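Putative uncharacterized protein (Emericella nidulans, PDB 3PGB) is a copper amine oxidase that probably oxidises primary amines, using a copper ion and a topaquinone cofactor formed from one of its own tyrosines. Local coordinates at residues P168-T173 and S675-G680; A400-Y405 and H637-A642. All coordinates share one frame; numbering follows the deposited sequence.

Contact 1. Residues P168-T173 and S675-G680. With CA (calcium ion), chain E.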
ATOM      1  N   PRO A 168     -27.571  21.295  11.364  1.00 22.22           N
ATOM      2  CA  PRO A 168     -26.403  20.439  11.127  1.00 21.93           C
ATOM      3  C   PRO A 168     -25.062  20.989  11.649  1.00 21.47           C
ATOM      4  O   PRO A 168     -24.005  20.497  11.252  1.00 21.18           O
ATOM      5  CB  PRO A 168     -26.375  20.335   9.599  1.00 21.92           C
ATOM      6  CG  PRO A 168     -26.896  21.650   9.137  1.00 21.95           C
ATOM      7  CD  PRO A 168     -27.822  22.182  10.213  1.00 22.18           C
ATOM      8  N   TYR A 169     -25.101  21.990  12.525  1.00 20.98           N
ATOM      9  CA  TYR A 169     -23.889  22.529  13.128  1.00 20.71           C
ATOM     10  C   TYR A 169     -23.963  22.404  14.648  1.00 20.54           C
ATOM     11  O   TYR A 169     -25.052  22.427  15.223  1.00 20.80           O
ATOM     12  CB  TYR A 169     -23.686  23.987  12.707  1.00 20.64           C
ATOM     13  CG  TYR A 169     -23.957  24.249  11.238  1.00 20.34           C
ATOM     14  CD1 TYR A 169     -23.376  23.465  10.245  1.00 20.69           C
ATOM     15  CD2 TYR A 169     -24.797  25.280  10.843  1.00 20.27           C
ATOM     16  CE1 TYR A 169     -23.637  23.707   8.893  1.00 20.79           C
ATOM     17  CE2 TYR A 169     -25.057  25.527   9.504  1.00 20.59           C
ATOM     18  CZ  TYR A 169     -24.473  24.749   8.535  1.00 20.66           C
ATOM     19  OH  TYR A 169     -24.747  25.017   7.211  1.00 21.35           O
ATOM     20  N   THR A 170     -22.802  22.263  15.289  1.00 20.31           N
ATOM     21  CA  THR A 170     -22.729  22.093  16.747  1.00 20.00           C
ATOM     22  C   THR A 170     -22.815  23.450  17.453  1.00 20.06           C
ATOM     23  O   THR A 170     -23.426  23.570  18.516  1.00 20.26           O
ATOM     24  CB  THR A 170     -21.448  21.323  17.179  1.00 19.95           C
ATOM     25  OG1 THR A 170     -20.286  22.139  17.005  1.00 19.45           O
ATOM     26  CG2 THR A 170     -21.285  20.056  16.365  1.00 19.57           C
ATOM     27  N   ARG A 171     -22.199  24.467  16.856  1.00 20.03           N
ATOM     28  CA  ARG A 171     -22.438  25.855  17.241  1.00 19.95           C
ATOM     29  C   ARG A 171     -23.885  26.224  16.910  1.00 19.99           C
ATOM     30  O   ARG A 171     -24.355  25.995  15.795  1.00 20.02           O
ATOM     31  CB  ARG A 171     -21.471  26.783  16.507  1.00 19.77           C
ATOM     32  CG  ARG A 171     -21.801  28.268  16.582  1.00 20.08           C
ATOM     33  CD  ARG A 171     -20.563  29.113  16.286  1.00 20.61           C
ATOM     34  NE  ARG A 171     -20.871  30.532  16.093  1.00 20.78           N
ATOM     35  CZ  ARG A 171     -19.964  31.508  16.072  1.00 21.01           C
ATOM     36  NH1 ARG A 171     -18.672  31.243  16.228  1.00 21.37           N
ATOM     37  NH2 ARG A 171     -20.349  32.766  15.890  1.00 20.84           N
ATOM     38  N   LYS A 172     -24.589  26.790  17.884  1.00 20.03           N
ATOM     39  CA  LYS A 172     -25.984  27.169  17.698  1.00 20.06           C
ATOM     40  C   LYS A 172     -26.113  28.698  17.701  1.00 20.10           C
ATOM     41  O   LYS A 172     -26.426  29.308  18.721  1.00 20.06           O
ATOM     42  CB  LYS A 172     -26.857  26.521  18.777  1.00 19.91           C
ATOM     43  CG  LYS A 172     -26.770  24.992  18.817  1.00 19.50           C
ATOM     44  CD  LYS A 172     -27.290  24.344  17.544  1.00 19.28           C
ATOM     45  CE  LYS A 172     -27.338  22.826  17.678  1.00 19.23           C
ATOM     46  NZ  LYS A 172     -27.520  22.119  16.367  1.00 18.55           N
ATOM     47  N   THR A 173     -25.872  29.291  16.534  1.00 20.15           N
ATOM     48  CA  THR A 173     -25.827  30.743  16.371  1.00 20.21           C
ATOM     49  C   THR A 173     -26.573  31.162  15.090  1.00 20.09           C
ATOM     50  O   THR A 173     -26.130  32.025  14.335  1.00 20.02           O
ATOM     51  CB  THR A 173     -24.340  31.212  16.436  1.00 20.16           C
ATOM     52  OG1 THR A 173     -23.999  31.478  17.802  1.00 20.40           O
ATOM     53  CG2 THR A 173     -24.071  32.458  15.632  1.00 20.63           C
ATOM     54  N   SER A 675     -15.218  17.562  18.446  1.00 18.10           N
ATOM     55  CA  SER A 675     -15.149  17.063  19.840  1.00 18.16           C
ATOM     56  C   SER A 675     -16.508  16.836  20.491  1.00 17.62           C
ATOM     57  O   SER A 675     -16.672  15.898  21.272  1.00 17.48           O
ATOM     58  CB  SER A 675     -14.355  18.016  20.740  1.00 18.08           C
ATOM     59  OG  SER A 675     -12.972  17.803  20.572  1.00 19.55           O
ATOM     60  N   THR A 676     -17.464  17.702  20.162  1.00 17.10           N
ATOM     61  CA  THR A 676     -18.776  17.715  20.803  1.00 16.74           C
ATOM     62  C   THR A 676     -19.671  16.562  20.341  1.00 16.70           C
ATOM     63  O   THR A 676     -20.730  16.337  20.912  1.00 16.66           O
ATOM     64  CB  THR A 676     -19.502  19.068  20.554  1.00 16.79           C
ATOM     65  OG1 THR A 676     -19.869  19.179  19.175  1.00 16.47           O
ATOM     66  CG2 THR A 676     -18.600  20.256  20.932  1.00 15.76           C
ATOM     67  N   PHE A 677     -19.239  15.830  19.313  1.00 16.88           N
ATOM     68  CA  PHE A 677     -19.942  14.620  18.864  1.00 16.86           C
ATOM     69  C   PHE A 677     -19.892  13.521  19.923  1.00 16.93           C
ATOM     70  O   PHE A 677     -20.736  12.625  19.922  1.00 16.71           O
ATOM     71  CB  PHE A 677     -19.315  14.060  17.577  1.00 16.72           C
ATOM     72  CG  PHE A 677     -19.648  14.828  16.318  1.00 16.47           C
ATOM     73  CD1 PHE A 677     -20.002  16.183  16.346  1.00 16.46           C
ATOM     74  CD2 PHE A 677     -19.558  14.187  15.082  1.00 15.91           C
ATOM     75  CE1 PHE A 677     -20.284  16.868  15.165  1.00 15.98           C
ATOM     76  CE2 PHE A 677     -19.835  14.861  13.903  1.00 16.05           C
ATOM     77  CZ  PHE A 677     -20.200  16.210  13.944  1.00 16.61           C
ATOM     78  N   PHE A 678     -18.893  13.586  20.805  1.00 17.13           N
ATOM     79  CA  PHE A 678     -18.637  12.529  21.786  1.00 17.36           C
ATOM     80  C   PHE A 678     -19.238  12.879  23.147  1.00 17.65           C
ATOM     81  O   PHE A 678     -18.631  13.594  23.956  1.00 17.45           O
ATOM     82  CB  PHE A 678     -17.132  12.254  21.870  1.00 17.35           C
ATOM     83  CG  PHE A 678     -16.539  11.860  20.552  1.00 17.36           C
ATOM     84  CD1 PHE A 678     -16.455  10.519  20.183  1.00 17.27           C
ATOM     85  CD2 PHE A 678     -16.132  12.830  19.648  1.00 16.65           C
ATOM     86  CE1 PHE A 678     -15.943  10.156  18.942  1.00 17.11           C
ATOM     87  CE2 PHE A 678     -15.623  12.476  18.413  1.00 17.00           C
ATOM     88  CZ  PHE A 678     -15.525  11.134  18.056  1.00 16.74           C
ATOM     89  N   ASN A 679     -20.452  12.368  23.362  1.00 17.85           N
ATOM     90  CA  ASN A 679     -21.237  12.603  24.571  1.00 17.85           C
ATOM     91  C   ASN A 679     -21.798  11.285  25.100  1.00 17.83           C
ATOM     92  O   ASN A 679     -22.984  11.178  25.419  1.00 17.59           O
ATOM     93  CB  ASN A 679     -22.370  13.609  24.292  1.00 18.00           C
ATOM     94  CG  ASN A 679     -23.325  13.137  23.206  1.00 17.78           C
ATOM     95  OD1 ASN A 679     -22.952  12.337  22.345  1.00 17.94           O
ATOM     96  ND2 ASN A 679     -24.560  13.629  23.241  1.00 16.71           N
ATOM     97  N   GLY A 680     -20.932  10.276  25.163  1.00 18.06           N
ATOM     98  CA  GLY A 680     -21.229   9.016  25.855  1.00 18.14           C
ATOM     99  C   GLY A 680     -22.375   8.162  25.336  1.00 18.12           C
ATOM    100  O   GLY A 680     -22.875   7.308  26.064  1.00 18.32           O
TER
HETATM  101 CA    CA E 902     -22.740  11.514  20.157  1.00 16.39          CA
HETATM  102  O   HOH W   1     -23.791  13.579  19.672  1.00  7.09           O
HETATM  103  O   HOH W   2     -22.917  11.404  17.732  1.00 10.68           O

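Contact 2. Residues A400-Y405 and H637-A642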
ATOM      1  N   ALA A 400      -2.107  26.249   8.978  1.00 15.96           N
ATOM      2  CA  ALA A 400      -2.880  25.035   9.192  1.00 15.69           C
ATOM      3  C   ALA A 400      -4.094  25.092   8.267  1.00 15.49           C
ATOM      4  O   ALA A 400      -5.197  25.415   8.693  1.00 15.12           O
ATOM      5  CB  ALA A 400      -3.296  24.911  10.646  1.00 15.55           C
ATOM      6  N   TYR A 401      -3.860  24.798   6.988  1.00 15.53           N
ATOM      7  CA  TYR A 401      -4.908  24.869   5.973  1.00 15.57           C
ATOM      8  C   TYR A 401      -6.026  23.871   6.249  1.00 15.66           C
ATOM      9  O   TYR A 401      -5.778  22.715   6.582  1.00 15.67           O
ATOM     10  CB  TYR A 401      -4.349  24.600   4.564  1.00 15.47           C
ATOM     11  CG  TYR A 401      -3.450  25.686   4.018  1.00 15.20           C
ATOM     12  CD1 TYR A 401      -3.902  26.989   3.894  1.00 15.53           C
ATOM     13  CD2 TYR A 401      -2.157  25.403   3.606  1.00 14.96           C
ATOM     14  CE1 TYR A 401      -3.092  27.980   3.400  1.00 15.35           C
ATOM     15  CE2 TYR A 401      -1.337  26.392   3.107  1.00 15.21           C
ATOM     16  CZ  TYR A 401      -1.815  27.682   3.006  1.00 15.58           C
ATOM     17  OH  TYR A 401      -1.020  28.692   2.511  1.00 16.78           O
ATOM     18  N   LEU A 402      -7.255  24.352   6.118  1.00 15.94           N
ATOM     19  CA  LEU A 402      -8.439  23.523   6.109  1.00 16.27           C
ATOM     20  C   LEU A 402      -9.088  23.783   4.757  1.00 16.64           C
ATOM     21  O   LEU A 402      -9.720  24.819   4.553  1.00 16.95           O
ATOM     22  CB  LEU A 402      -9.356  23.890   7.275  1.00 16.16           C
ATOM     23  CG  LEU A 402      -8.781  23.558   8.664  1.00 16.10           C
ATOM     24  CD1 LEU A 402      -9.523  24.296   9.768  1.00 15.15           C
ATOM     25  CD2 LEU A 402      -8.788  22.046   8.921  1.00 14.85           C
ATOM     26  N   ASP A 403      -8.907  22.840   3.834  1.00 16.94           N
ATOM     27  CA  ASP A 403      -9.119  23.095   2.404  1.00 17.10           C
ATOM     28  C   ASP A 403     -10.560  23.329   1.947  1.00 17.08           C
ATOM     29  O   ASP A 403     -10.772  23.907   0.885  1.00 16.76           O
ATOM     30  CB  ASP A 403      -8.501  21.967   1.567  1.00 17.27           C
ATOM     31  CG  ASP A 403      -7.003  22.122   1.394  1.00 17.62           C
ATOM     32  OD1 ASP A 403      -6.519  23.274   1.303  1.00 18.13           O
ATOM     33  OD2 ASP A 403      -6.310  21.083   1.333  1.00 18.58           O
ATOM     34  N   SER A 404     -11.548  22.896   2.725  1.00 17.22           N
ATOM     35  CA  SER A 404     -12.938  23.094   2.317  1.00 17.36           C
ATOM     36  C   SER A 404     -13.333  24.573   2.362  1.00 17.35           C
ATOM     37  O   SER A 404     -14.343  24.956   1.782  1.00 17.63           O
ATOM     38  CB  SER A 404     -13.894  22.244   3.151  1.00 17.35           C
ATOM     39  OG  SER A 404     -14.031  22.754   4.452  1.00 17.51           O
ATOM     40  N   TYR A 405     -12.539  25.395   3.044  1.00 17.35           N
ATOM     41  CA  TYR A 405     -12.678  26.851   2.973  1.00 17.17           C
ATOM     42  C   TYR A 405     -12.532  27.314   1.522  1.00 17.01           C
ATOM     43  O   TYR A 405     -13.331  28.113   1.032  1.00 17.09           O
ATOM     44  CB  TYR A 405     -11.621  27.532   3.850  1.00 17.29           C
ATOM     45  CG  TYR A 405     -11.585  29.043   3.728  1.00 17.80           C
ATOM     46  CD1 TYR A 405     -12.482  29.838   4.436  1.00 18.32           C
ATOM     47  CD2 TYR A 405     -10.656  29.675   2.906  1.00 18.25           C
ATOM     48  CE1 TYR A 405     -12.457  31.230   4.328  1.00 18.58           C
ATOM     49  CE2 TYR A 405     -10.625  31.071   2.791  1.00 18.93           C
ATOM     50  CZ  TYR A 405     -11.533  31.836   3.502  1.00 18.67           C
ATOM     51  OH  TYR A 405     -11.512  33.207   3.398  1.00 19.29           O
ATOM     52  N   HIS A 637      -9.887  24.731  18.303  1.00 16.83           N
ATOM     53  CA  HIS A 637     -10.987  23.759  18.224  1.00 17.04           C
ATOM     54  C   HIS A 637     -11.413  23.422  16.780  1.00 16.57           C
ATOM     55  O   HIS A 637     -12.392  22.698  16.584  1.00 16.72           O
ATOM     56  CB  HIS A 637     -12.204  24.261  19.017  1.00 17.17           C
ATOM     57  CG  HIS A 637     -11.937  24.466  20.476  1.00 18.40           C
ATOM     58  ND1 HIS A 637     -11.515  23.448  21.308  1.00 19.33           N
ATOM     59  CD2 HIS A 637     -12.060  25.563  21.261  1.00 19.24           C
ATOM     60  CE1 HIS A 637     -11.374  23.913  22.536  1.00 19.55           C
ATOM     61  NE2 HIS A 637     -11.700  25.194  22.536  1.00 20.10           N
ATOM     62  N   ALA A 638     -10.660  23.905  15.788  1.00 15.85           N
ATOM     63  CA  ALA A 638     -11.107  23.904  14.387  1.00 15.60           C
ATOM     64  C   ALA A 638     -11.020  22.565  13.635  1.00 15.36           C
ATOM     65  O   ALA A 638     -11.657  22.403  12.593  1.00 15.15           O
ATOM     66  CB  ALA A 638     -10.357  24.983  13.603  1.00 15.33           C
ATOM     67  N   ALA A 639     -10.232  21.621  14.142  1.00 15.41           N
ATOM     68  CA  ALA A 639     -10.025  20.339  13.458  1.00 15.20           C
ATOM     69  C   ALA A 639      -9.751  19.215  14.455  1.00 15.18           C
ATOM     70  O   ALA A 639      -8.692  18.588  14.422  1.00 15.34           O
ATOM     71  CB  ALA A 639      -8.885  20.459  12.473  1.00 14.89           C
ATOM     72  N   HIS A 640     -10.708  18.959  15.343  1.00 15.03           N
ATOM     73  CA  HIS A 640     -10.529  17.924  16.368  1.00 14.86           C
ATOM     74  C   HIS A 640     -10.581  16.506  15.809  1.00 14.54           C
ATOM     75  O   HIS A 640     -10.220  15.551  16.494  1.00 14.67           O
ATOM     76  CB  HIS A 640     -11.569  18.069  17.478  1.00 14.81           C
ATOM     77  CG  HIS A 640     -11.220  19.101  18.501  1.00 14.70           C
ATOM     78  ND1 HIS A 640     -10.063  19.044  19.246  1.00 15.04           N
ATOM     79  CD2 HIS A 640     -11.890  20.195  18.929  1.00 14.47           C
ATOM     80  CE1 HIS A 640     -10.028  20.071  20.076  1.00 15.15           C
ATOM     81  NE2 HIS A 640     -11.125  20.785  19.902  1.00 14.55           N
ATOM     82  N   TRP A 641     -11.063  16.372  14.581  1.00 14.36           N
ATOM     83  CA  TRP A 641     -11.112  15.082  13.897  1.00 14.05           C
ATOM     84  C   TRP A 641      -9.715  14.604  13.498  1.00 13.96           C
ATOM     85  O   TRP A 641      -9.514  13.414  13.254  1.00 14.18           O
ATOM     86  CB  TRP A 641     -11.998  15.172  12.650  1.00 13.99           C
ATOM     87  CG  TRP A 641     -11.659  16.329  11.782  1.00 13.29           C
ATOM     88  CD1 TRP A 641     -12.269  17.542  11.771  1.00 13.25           C
ATOM     89  CD2 TRP A 641     -10.601  16.403  10.828  1.00 13.59           C
ATOM     90  NE1 TRP A 641     -11.670  18.368  10.860  1.00 13.22           N
ATOM     91  CE2 TRP A 641     -10.639  17.693  10.266  1.00 13.64           C
ATOM     92  CE3 TRP A 641      -9.630  15.502  10.382  1.00 13.78           C
ATOM     93  CZ2 TRP A 641      -9.746  18.103   9.280  1.00 13.58           C
ATOM     94  CZ3 TRP A 641      -8.748  15.911   9.397  1.00 13.61           C
ATOM     95  CH2 TRP A 641      -8.811  17.198   8.861  1.00 13.43           C
ATOM     96  N   ALA A 642      -8.760  15.524  13.425  1.00 13.75           N
ATOM     97  CA  ALA A 642      -7.397  15.187  13.014  1.00 13.84           C
ATOM     98  C   ALA A 642      -6.592  14.468  14.098  1.00 14.08           C
ATOM     99  O   ALA A 642      -5.461  14.067  13.849  1.00 14.18           O
ATOM    100  CB  ALA A 642      -6.658  16.440  12.571  1.00 13.45           C
TER

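Contact 1. Residues P168-T173 and S675-G680
Thr170 meets Thr676 and Phe677 where two surface loops come together, and its methyl group does most of the touching. CG2 of Thr170 lies near the plane of the Phe677 ring, at its edge, 3.6 Å from Phe677 CE1, while the two side chains run at about a right angle to each other. The same methyl lies 3.3 Å from Thr676 OG1. With chi1 at 71°, Thr170 OG1 stands between its backbone N and carbonyl carbon, and CG2 is thereby turned to the ring edge. Threonine suits this place because its branches divide the work: the methyl packs, while OG1 bonds to the backbone at Asp673 N and Pro671 O. The hydroxyl of Thr676 likewise bonds to Asp673 O, so both threonines are tied to the polypeptide just ahead of 675-680, and no hydrogen bond joins the two segments directly.

Phe677 is the buried side of this cluster, its ring also resting on Thr649 of strand 646-650 and on Glu655. Its backbone faces a different task. Residues 675-677 end a short 3-10 segment, and the loop that follows is part of a calcium site of the copper amine oxidase domain: Phe677 O binds the calcium ion at 2.3 Å, with Asn679, two waters, Glu584 and Glu681 also in the site. A phenylalanine can serve in both ways, since the ligand is its carbonyl and the ring remains for packing.

Thr676, by contrast, is the exposed, solvent-side edge of the cluster, and the two segments bury just 103 Å² between them. Further links run to residues ahead of 675-680: the backbone of Arg171 hydrogen-bonds with Pro671, and its NH1 makes a salt bridge to Asp666 and a hydrogen bond to Asn669 O.

Contact 2. Residues A400-Y405 and H637-A642
Leu402 reaches across to Ala638, Ala639 and Trp641, and its two methyl branches share the work. CD1 packs on Ala638 CB at 4.0 Å. The other branch, CD2, lies 3.9 Å from Ala639 CB and 4.1 Å from Trp641 CZ2, approaching the indole obliquely. A chi1 of -67° sets CG beside the backbone N, and chi2 of 163° carries CD1 on in line, to Ala638, and turns CD2 aside to Ala639 and Trp641. All four residues are buried and no hydrogen bond crosses between the segments. The alanines suit their places because a lone methyl lets the loop backbone come close to the leucine.

In the next shell, the indole is braced from within its own loop: Ala639 CB and Ala642 CB both lie over one of its faces, near the rim. It also rests on Glu384 and Leu386 of strand 374-389 and on Val535 and Asn537 of strand 532-542, a large flat group spanning two neighbouring strands. The loop's buried carbonyls are met by side-chain amides, Ala638 O by Asn663 and Trp641 O by Gln647 and Asn693. His637 ND1 and His640 NE2, 3.0 Å apart, share a hydrogen bond that links residues three apart within the loop.

Strand 400-402 is held in turn by its antiparallel partner 374-389, Tyr401 bonding to Ala387 and Asp403 to Ala385 through the backbone. Asp403 follows Leu402 directly and is the predicted proton acceptor, so this apolar packing lies beside what is probably the catalytic base, within the beta-sandwich domain of copper amine oxidases.

In the fold
Contact 2 lies in the core, about 12 Å from the centre of the chain, whereas contact 1 is partly buried, about 23 Å out, near the protein surface. Their centres are 16 Å apart, and they meet where Ser675 packs against His640. Segments 637-642 and 675-680 come from either side of strand 646-650, so the same part of the enzyme domain contributes to both; their partners differ, an early loop between strands 161-164 and 176-178 in contact 1 and a strand that runs into the predicted proton acceptor, Asp403, in contact 2. Neither has a hydrogen bond between its segments, but contact 1 adds hydroxyls bonded to neighbouring backbone and a calcium site beside it.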